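Local coordinates for bromoperoxidase A1 (PDB 1A8Q), which brominates and probably chlorinates organic substrates as a cofactor-free haloperoxidase, and may act in 7-chlorotetracycline biosynthesis, at residues Ala101-Val104 with Gly105-Thr109; Leu143-Gly146 with Val147-Arg151; Arg151-Phe154 with Trp155-Ala159. All coordinates share one frame; numbering follows the deposited sequence.

Contact 1. Residues Ala101-Val104 with Gly105-Thr109; sequences ARYV and GRHGT
The side chains of Y103 and H107, one turn apart on the same helix, cross at about a right angle, the histidine CB resting over one face of the tyrosine ring. This is a CH-pi contact, 4.0 Å from CB to the centroid of the Y103 ring. The imidazole leans out past the phenol rim, with H107 CD2 3.7 Å from Y103 CD1, and the two ring planes stand 32° apart, an oblique pairing. A chi1 of 177°, which places CG opposite the backbone N, carries the Y103 ring alongside the last turn of the helix, where it packs against N77 and L80 of helix 69-82. The phenol tip meets a water 2.8 Å from Y103 OH, and the same water donates a hydrogen bond to G108 O. Tyrosine suits this place because its ring is covered while its hydroxyl is linked to the helix end through a water.

Helix 96-107 is the crossover helix between strands 88-93 and 112-118, and in the alpha/beta-hydrolase fold it leads away from the nucleophile elbow bearing S94. It stops at G108, whose positive phi glycine accommodates readily, and G108 N still bonds to V104 O at 2.9 Å, from above the carbonyl plane. Just beyond, T109 presents its methyl to V104, CG2 lying 3.9 Å from V104 CG1, while T109 OG1 turns to D212.

On another flank R102 and R106 meet through their methylenes, R102 CG being 3.8 Å from R106 CD. Their guanidinium planes stand 52° apart, and each group has its own acidic partners: R102 forms salt bridges with D207 and D70, R106 with D74, which also accepts a hydrogen bond from H107 NE2.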
loop_
_atom_site.group_PDB
_atom_site.type_symbol
_atom_site.label_atom_id
_atom_site.label_comp_id
_atom_site.label_asym_id
_atom_site.label_seq_id
_atom_site.Cartn_x
_atom_site.Cartn_y
_atom_site.Cartn_z
ATOM N N ALA A 101 -7.683 -5.432 -1.704
ATOM C CA ALA A 101 -8.461 -6.679 -1.429
ATOM C C ALA A 101 -9.909 -6.396 -1.155
ATOM O O ALA A 101 -10.843 -7.065 -1.664
ATOM C CB ALA A 101 -7.780 -7.376 -0.272
ATOM N N ARG A 102 -10.222 -5.393 -0.323
ATOM C CA ARG A 102 -11.616 -5.110 -0.000
ATOM C C ARG A 102 -12.348 -4.514 -1.170
ATOM O O ARG A 102 -13.539 -4.731 -1.328
ATOM C CB ARG A 102 -11.685 -4.259 1.299
ATOM C CG ARG A 102 -13.119 -3.932 1.695
ATOM C CD ARG A 102 -13.935 -5.170 2.086
ATOM N NE ARG A 102 -13.165 -6.088 2.882
ATOM C CZ ARG A 102 -13.048 -6.024 4.210
ATOM N NH1 ARG A 102 -13.673 -5.052 4.860
ATOM N NH2 ARG A 102 -12.306 -6.943 4.826
ATOM N N TYR A 103 -11.679 -3.768 -2.090
ATOM C CA TYR A 103 -12.297 -3.343 -3.333
ATOM C C TYR A 103 -12.737 -4.571 -4.164
ATOM O O TYR A 103 -13.884 -4.543 -4.630
ATOM C CB TYR A 103 -11.290 -2.463 -4.151
ATOM C CG TYR A 103 -11.916 -2.082 -5.482
ATOM C CD1 TYR A 103 -12.801 -1.040 -5.668
ATOM C CD2 TYR A 103 -11.567 -2.877 -6.575
ATOM C CE1 TYR A 103 -13.351 -0.784 -6.925
ATOM C CE2 TYR A 103 -12.108 -2.638 -7.827
ATOM C CZ TYR A 103 -12.984 -1.609 -7.985
ATOM O OH TYR A 103 -13.506 -1.384 -9.236
ATOM N N VAL A 104 -11.886 -5.564 -4.273
ATOM C CA VAL A 104 -12.308 -6.774 -5.030
ATOM C C VAL A 104 -13.506 -7.430 -4.331
ATOM O O VAL A 104 -14.518 -7.819 -4.964
ATOM C CB VAL A 104 -11.127 -7.723 -5.188
ATOM C CG1 VAL A 104 -11.543 -9.113 -5.694
ATOM C CG2 VAL A 104 -10.137 -7.120 -6.202
ATOM N N GLY A 105 -13.435 -7.517 -3.020
ATOM C CA GLY A 105 -14.497 -8.192 -2.250
ATOM C C GLY A 105 -15.821 -7.477 -2.390
ATOM O O GLY A 105 -16.878 -8.123 -2.430
ATOM N N ARG A 106 -15.846 -6.142 -2.406
ATOM C CA ARG A 106 -17.064 -5.378 -2.397
ATOM C C ARG A 106 -17.592 -5.048 -3.774
ATOM O O ARG A 106 -18.803 -4.914 -3.950
ATOM C CB ARG A 106 -16.924 -4.010 -1.666
ATOM C CG ARG A 106 -16.893 -4.125 -0.163
ATOM C CD ARG A 106 -16.622 -2.840 0.576
ATOM N NE ARG A 106 -17.601 -1.792 0.634
ATOM C CZ ARG A 106 -18.658 -1.747 1.453
ATOM N NH1 ARG A 106 -18.938 -2.775 2.241
ATOM N NH2 ARG A 106 -19.478 -0.710 1.477
ATOM N N HIS A 107 -16.705 -4.708 -4.711
ATOM C CA HIS A 107 -17.066 -4.214 -6.019
ATOM C C HIS A 107 -16.757 -5.163 -7.172
ATOM O O HIS A 107 -17.181 -4.887 -8.305
ATOM C CB HIS A 107 -16.262 -2.892 -6.236
ATOM C CG HIS A 107 -16.685 -1.901 -5.171
ATOM N ND1 HIS A 107 -17.942 -1.339 -5.225
ATOM C CD2 HIS A 107 -16.073 -1.384 -4.085
ATOM C CE1 HIS A 107 -18.107 -0.496 -4.191
ATOM N NE2 HIS A 107 -16.978 -0.524 -3.504
ATOM N N GLY A 108 -16.007 -6.219 -6.912
ATOM C CA GLY A 108 -15.670 -7.199 -7.947
ATOM C C GLY A 108 -14.545 -6.758 -8.868
ATOM O O GLY A 108 -13.885 -5.730 -8.660
ATOM N N THR A 109 -14.287 -7.567 -9.910
ATOM C CA THR A 109 -13.158 -7.334 -10.794
ATOM C C THR A 109 -13.533 -6.905 -12.204
ATOM O O THR A 109 -12.656 -6.905 -13.094
ATOM C CB THR A 109 -12.288 -8.602 -10.902
ATOM O OG1 THR A 109 -13.152 -9.680 -11.371
ATOM C CG2 THR A 109 -11.689 -8.970 -9.561
HETATM O O HOH W 1 -13.979 -3.735 -10.619
#

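Contact 2. Residues Leu143-Gly146 with Val147-Arg151; sequences LKNG and VLTER
T149 meets the peptide carbonyl of N145 from both faces of its plane, the hydroxyl on one and the backbone N-H on the other. T149 OG1 donates to N145 O at 2.7 Å, and T149 N reaches the same oxygen at 2.9 Å. The hydroxyl can do this because it lies beside its own backbone N, anti to the carbonyl carbon (chi1 -64°), which leaves the methyl CG2 on the side of the carbonyl carbon. Threonine thus suits an exposed turn, since its polar branch folds back on the helix. The flat amide of N145 stands close by, with ND2 3.1 Å from T149 OG1, but the angle is too poor for a hydrogen bond.

Around this pair the turn is tied by ordinary helical bonds, such as V147 N to L143 O at 3.1 Å. V147 also lays its CG2 methyl against that carbonyl, 3.4 Å from L143 O, while L148 packs its CG 3.5 Å from K144 O. The last bond of this regular run is nearly straight but longer, E150 N to G146 O at 3.3 Å. E150 then leaves helical backbone angles, and its carboxylate accepts from the backbone N of S152 and Q153, which have no bond to the turn before; the helix kinks here.

Helix 137-162 lies in the region after strand 112-118 where many alpha/beta hydrolases insert a cap, and the L143 side chain is about 9 Å from that of the catalytic S94. V147 and L148 lean on V193 of helix 189-201, and K144 makes a salt bridge to D197 of that helix.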
loop_
_atom_site.group_PDB
_atom_site.type_symbol
_atom_site.label_atom_id
_atom_site.label_comp_id
_atom_site.label_asym_id
_atom_site.label_seq_id
_atom_site.Cartn_x
_atom_site.Cartn_y
_atom_site.Cartn_z
ATOM N N LEU A 143 2.767 1.195 18.174
ATOM C CA LEU A 143 2.612 2.177 17.075
ATOM C C LEU A 143 1.616 3.260 17.438
ATOM O O LEU A 143 1.853 4.449 17.157
ATOM C CB LEU A 143 2.143 1.495 15.791
ATOM C CG LEU A 143 3.138 0.432 15.305
ATOM C CD1 LEU A 143 2.505 -0.266 14.085
ATOM C CD2 LEU A 143 4.461 1.057 14.849
ATOM N N LYS A 144 0.469 2.878 18.021
ATOM C CA LYS A 144 -0.540 3.872 18.332
ATOM C C LYS A 144 -0.042 4.806 19.437
ATOM O O LYS A 144 -0.287 6.028 19.335
ATOM C CB LYS A 144 -1.862 3.235 18.791
ATOM C CG LYS A 144 -2.560 2.495 17.654
ATOM C CD LYS A 144 -3.847 1.858 18.186
ATOM C CE LYS A 144 -3.504 0.512 18.822
ATOM N NZ LYS A 144 -4.796 -0.140 19.222
ATOM N N ASN A 145 0.651 4.248 20.429
ATOM C CA ASN A 145 1.178 5.109 21.502
ATOM C C ASN A 145 2.255 6.055 20.972
ATOM O O ASN A 145 2.356 7.172 21.484
ATOM C CB ASN A 145 1.776 4.287 22.648
ATOM C CG ASN A 145 2.070 5.153 23.863
ATOM O OD1 ASN A 145 2.828 4.805 24.767
ATOM N ND2 ASN A 145 1.494 6.350 23.942
ATOM N N GLY A 146 3.014 5.626 19.964
ATOM C CA GLY A 146 4.048 6.510 19.409
ATOM C C GLY A 146 3.386 7.685 18.741
ATOM O O GLY A 146 3.909 8.825 18.886
ATOM N N VAL A 147 2.346 7.447 17.932
ATOM C CA VAL A 147 1.683 8.554 17.236
ATOM C C VAL A 147 1.077 9.528 18.251
ATOM O O VAL A 147 1.093 10.743 18.052
ATOM C CB VAL A 147 0.570 8.019 16.322
ATOM C CG1 VAL A 147 -0.284 9.119 15.715
ATOM C CG2 VAL A 147 1.195 7.133 15.224
ATOM N N LEU A 148 0.492 8.982 19.325
ATOM C CA LEU A 148 -0.138 9.878 20.318
ATOM C C LEU A 148 0.835 10.556 21.236
ATOM O O LEU A 148 0.437 11.627 21.799
ATOM C CB LEU A 148 -1.145 9.058 21.164
ATOM C CG LEU A 148 -2.380 8.646 20.341
ATOM C CD1 LEU A 148 -3.197 7.620 21.116
ATOM C CD2 LEU A 148 -3.238 9.826 19.920
ATOM N N THR A 149 2.028 10.058 21.438
ATOM C CA THR A 149 3.005 10.686 22.326
ATOM C C THR A 149 3.648 11.895 21.662
ATOM O O THR A 149 3.622 12.999 22.230
ATOM C CB THR A 149 4.097 9.680 22.690
ATOM O OG1 THR A 149 3.477 8.617 23.447
ATOM C CG2 THR A 149 5.204 10.306 23.521
ATOM N N GLU A 150 4.163 11.684 20.468
ATOM C CA GLU A 150 4.765 12.849 19.731
ATOM C C GLU A 150 4.950 12.313 18.294
ATOM O O GLU A 150 5.975 11.681 18.017
ATOM C CB GLU A 150 6.062 13.275 20.368
ATOM C CG GLU A 150 6.371 14.770 20.062
ATOM C CD GLU A 150 6.656 14.976 18.568
ATOM O OE1 GLU A 150 7.802 14.774 18.191
ATOM O OE2 GLU A 150 5.710 15.292 17.828
ATOM N N ARG A 151 3.964 12.555 17.457
ATOM C CA ARG A 151 4.028 11.965 16.090
ATOM C C ARG A 151 5.223 12.362 15.257
ATOM O O ARG A 151 5.641 11.558 14.420
ATOM C CB ARG A 151 2.691 12.308 15.414
ATOM C CG ARG A 151 2.437 13.765 15.052
ATOM C CD ARG A 151 1.050 14.053 14.455
ATOM N NE ARG A 151 0.884 15.513 14.248
ATOM C CZ ARG A 151 0.973 16.178 13.102
ATOM N NH1 ARG A 151 1.172 15.558 11.941
ATOM N NH2 ARG A 151 0.840 17.513 13.011
#

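Contact 3. Residues Arg151-Phe154 with Trp155-Ala159; sequences RSQF and WKDTA
W155 folds its indole back under the carbonyl of R151, the residue one turn earlier in helix 137-162. From CB, near S152 O, the chain turns beside the backbone N (chi1 -59°), laying the ring beneath the preceding turn. CG and CD1 both lie under R151 O, which stands over one face of the five-membered ring, above its CD1 corner, 3.0 Å from W155 CD1. The same oxygen accepts the W155 backbone N-H, also at 3.0 Å. Next, W155 NE1 donates to a water at 2.9 Å, and R151 NH1 donates to that water in the guanidinium plane. At the opposite end of the indole, CE3 and CZ3 meet the F154 ring, W155 CZ3 touching F154 CE2 at 3.7 Å. F154 CD2 lies over the same indole face as R151 O, the phenyl plane inclined 54° to the six-membered ring.

The phenyl ring has a second partner, the hydroxyl of T158, centred over one face and 3.4 Å from F154 CZ. T158 OG1 donates to F154 O at 2.6 Å, while T158 N meets that oxygen from the other side of the carbonyl plane. On the exposed flank Q153 gives its NE2 to D157 OD1 at 3.1 Å, from above the carboxylate plane.

Tryptophan suits this place by joining a broad apolar surface to a single N-H donor: W155 also packs on W181 and A184 of helix 174-184 and edge-to-face with W28. Since the T158 proton goes to a carbonyl, its oxygen rather than its hydrogen probably faces the F154 ring, a packing contact more than a hydrogen bond.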
loop_
_atom_site.group_PDB
_atom_site.type_symbol
_atom_site.label_atom_id
_atom_site.label_comp_id
_atom_site.label_asym_id
_atom_site.label_seq_id
_atom_site.Cartn_x
_atom_site.Cartn_y
_atom_site.Cartn_z
ATOM N N ARG A 151 3.964 12.555 17.457
ATOM C CA ARG A 151 4.028 11.965 16.090
ATOM C C ARG A 151 5.223 12.362 15.257
ATOM O O ARG A 151 5.641 11.558 14.420
ATOM C CB ARG A 151 2.691 12.308 15.414
ATOM C CG ARG A 151 2.437 13.765 15.052
ATOM C CD ARG A 151 1.050 14.053 14.455
ATOM N NE ARG A 151 0.884 15.513 14.248
ATOM C CZ ARG A 151 0.973 16.178 13.102
ATOM N NH1 ARG A 151 1.172 15.558 11.941
ATOM N NH2 ARG A 151 0.840 17.513 13.011
ATOM N N SER A 152 5.674 13.623 15.381
ATOM C CA SER A 152 6.800 14.044 14.502
ATOM C C SER A 152 8.052 13.241 14.753
ATOM O O SER A 152 8.650 12.651 13.815
ATOM C CB SER A 152 7.031 15.542 14.710
ATOM O OG SER A 152 8.097 15.969 13.838
ATOM N N GLN A 153 8.489 13.123 16.018
ATOM C CA GLN A 153 9.635 12.307 16.366
ATOM C C GLN A 153 9.327 10.835 16.025
ATOM O O GLN A 153 10.233 10.138 15.602
ATOM C CB GLN A 153 9.927 12.332 17.892
ATOM C CG GLN A 153 11.227 11.635 18.265
ATOM C CD GLN A 153 12.442 12.204 17.569
ATOM O OE1 GLN A 153 12.596 13.429 17.452
ATOM N NE2 GLN A 153 13.361 11.357 17.095
ATOM N N PHE A 154 8.076 10.434 16.234
ATOM C CA PHE A 154 7.733 9.016 15.963
ATOM C C PHE A 154 7.974 8.652 14.504
ATOM O O PHE A 154 8.423 7.523 14.200
ATOM C CB PHE A 154 6.278 8.741 16.346
ATOM C CG PHE A 154 5.891 7.280 16.100
ATOM C CD1 PHE A 154 6.442 6.297 16.874
ATOM C CD2 PHE A 154 4.936 7.015 15.124
ATOM C CE1 PHE A 154 6.038 4.951 16.664
ATOM C CE2 PHE A 154 4.533 5.682 14.925
ATOM C CZ PHE A 154 5.097 4.711 15.713
ATOM N N TRP A 155 7.690 9.567 13.578
ATOM C CA TRP A 155 7.952 9.217 12.147
ATOM C C TRP A 155 9.438 9.114 11.917
ATOM O O TRP A 155 9.891 8.278 11.104
ATOM C CB TRP A 155 7.281 10.259 11.249
ATOM C CG TRP A 155 5.805 10.349 11.457
ATOM C CD1 TRP A 155 5.075 11.507 11.503
ATOM C CD2 TRP A 155 4.851 9.272 11.521
ATOM N NE1 TRP A 155 3.760 11.211 11.695
ATOM C CE2 TRP A 155 3.593 9.846 11.697
ATOM C CE3 TRP A 155 4.984 7.870 11.455
ATOM C CZ2 TRP A 155 2.419 9.088 11.799
ATOM C CZ3 TRP A 155 3.809 7.113 11.539
ATOM C CH2 TRP A 155 2.566 7.734 11.727
ATOM N N LYS A 156 10.252 10.009 12.513
ATOM C CA LYS A 156 11.701 9.902 12.356
ATOM C C LYS A 156 12.207 8.561 12.888
ATOM O O LYS A 156 13.025 7.898 12.210
ATOM C CB LYS A 156 12.405 11.033 13.119
ATOM C CG LYS A 156 11.879 12.376 12.557
ATOM C CD LYS A 156 12.253 13.602 13.341
ATOM C CE LYS A 156 13.614 13.586 13.992
ATOM N NZ LYS A 156 14.704 13.636 12.959
ATOM N N ASP A 157 11.684 8.121 14.050
ATOM C CA ASP A 157 12.150 6.849 14.588
ATOM C C ASP A 157 11.641 5.650 13.775
ATOM O O ASP A 157 12.387 4.677 13.610
ATOM C CB ASP A 157 11.646 6.699 16.032
ATOM C CG ASP A 157 12.243 7.734 16.982
ATOM O OD1 ASP A 157 13.280 8.328 16.717
ATOM O OD2 ASP A 157 11.646 7.924 18.056
ATOM N N THR A 158 10.431 5.726 13.288
ATOM C CA THR A 158 9.825 4.643 12.507
ATOM C C THR A 158 10.484 4.466 11.149
ATOM O O THR A 158 10.472 3.322 10.649
ATOM C CB THR A 158 8.337 4.977 12.329
ATOM O OG1 THR A 158 7.796 5.005 13.679
ATOM C CG2 THR A 158 7.588 3.913 11.532
ATOM N N ALA A 159 11.029 5.551 10.598
ATOM C CA ALA A 159 11.682 5.387 9.266
ATOM C C ALA A 159 12.809 4.381 9.314
ATOM O O ALA A 159 13.061 3.712 8.284
ATOM C CB ALA A 159 12.190 6.749 8.807
HETATM O O HOH W 2 1.510 12.918 11.230
#

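Overall arrangement
None of the three contacts closes a long loop; each joins residues about one helical turn apart, and they follow in series along the chain without nesting or crossing. Contact 1 comes first, at the C-terminal end of helix 96-107, tying the core crossover to helix 69-82 and strand 112-118. Beyond that strand the chain enters the probable cap region, where contacts 2 and 3 occupy successive parts of helix 137-162 and share R151 at its kink. They touch directly: L143 packs against F154, and V147 against both F154 and W155. Contact 2 faces helix 189-201, contact 3 helix 174-184. Contact 1 stays apart, its nearest atoms about 18 Å from contact 2 and about 21 Å from contact 3.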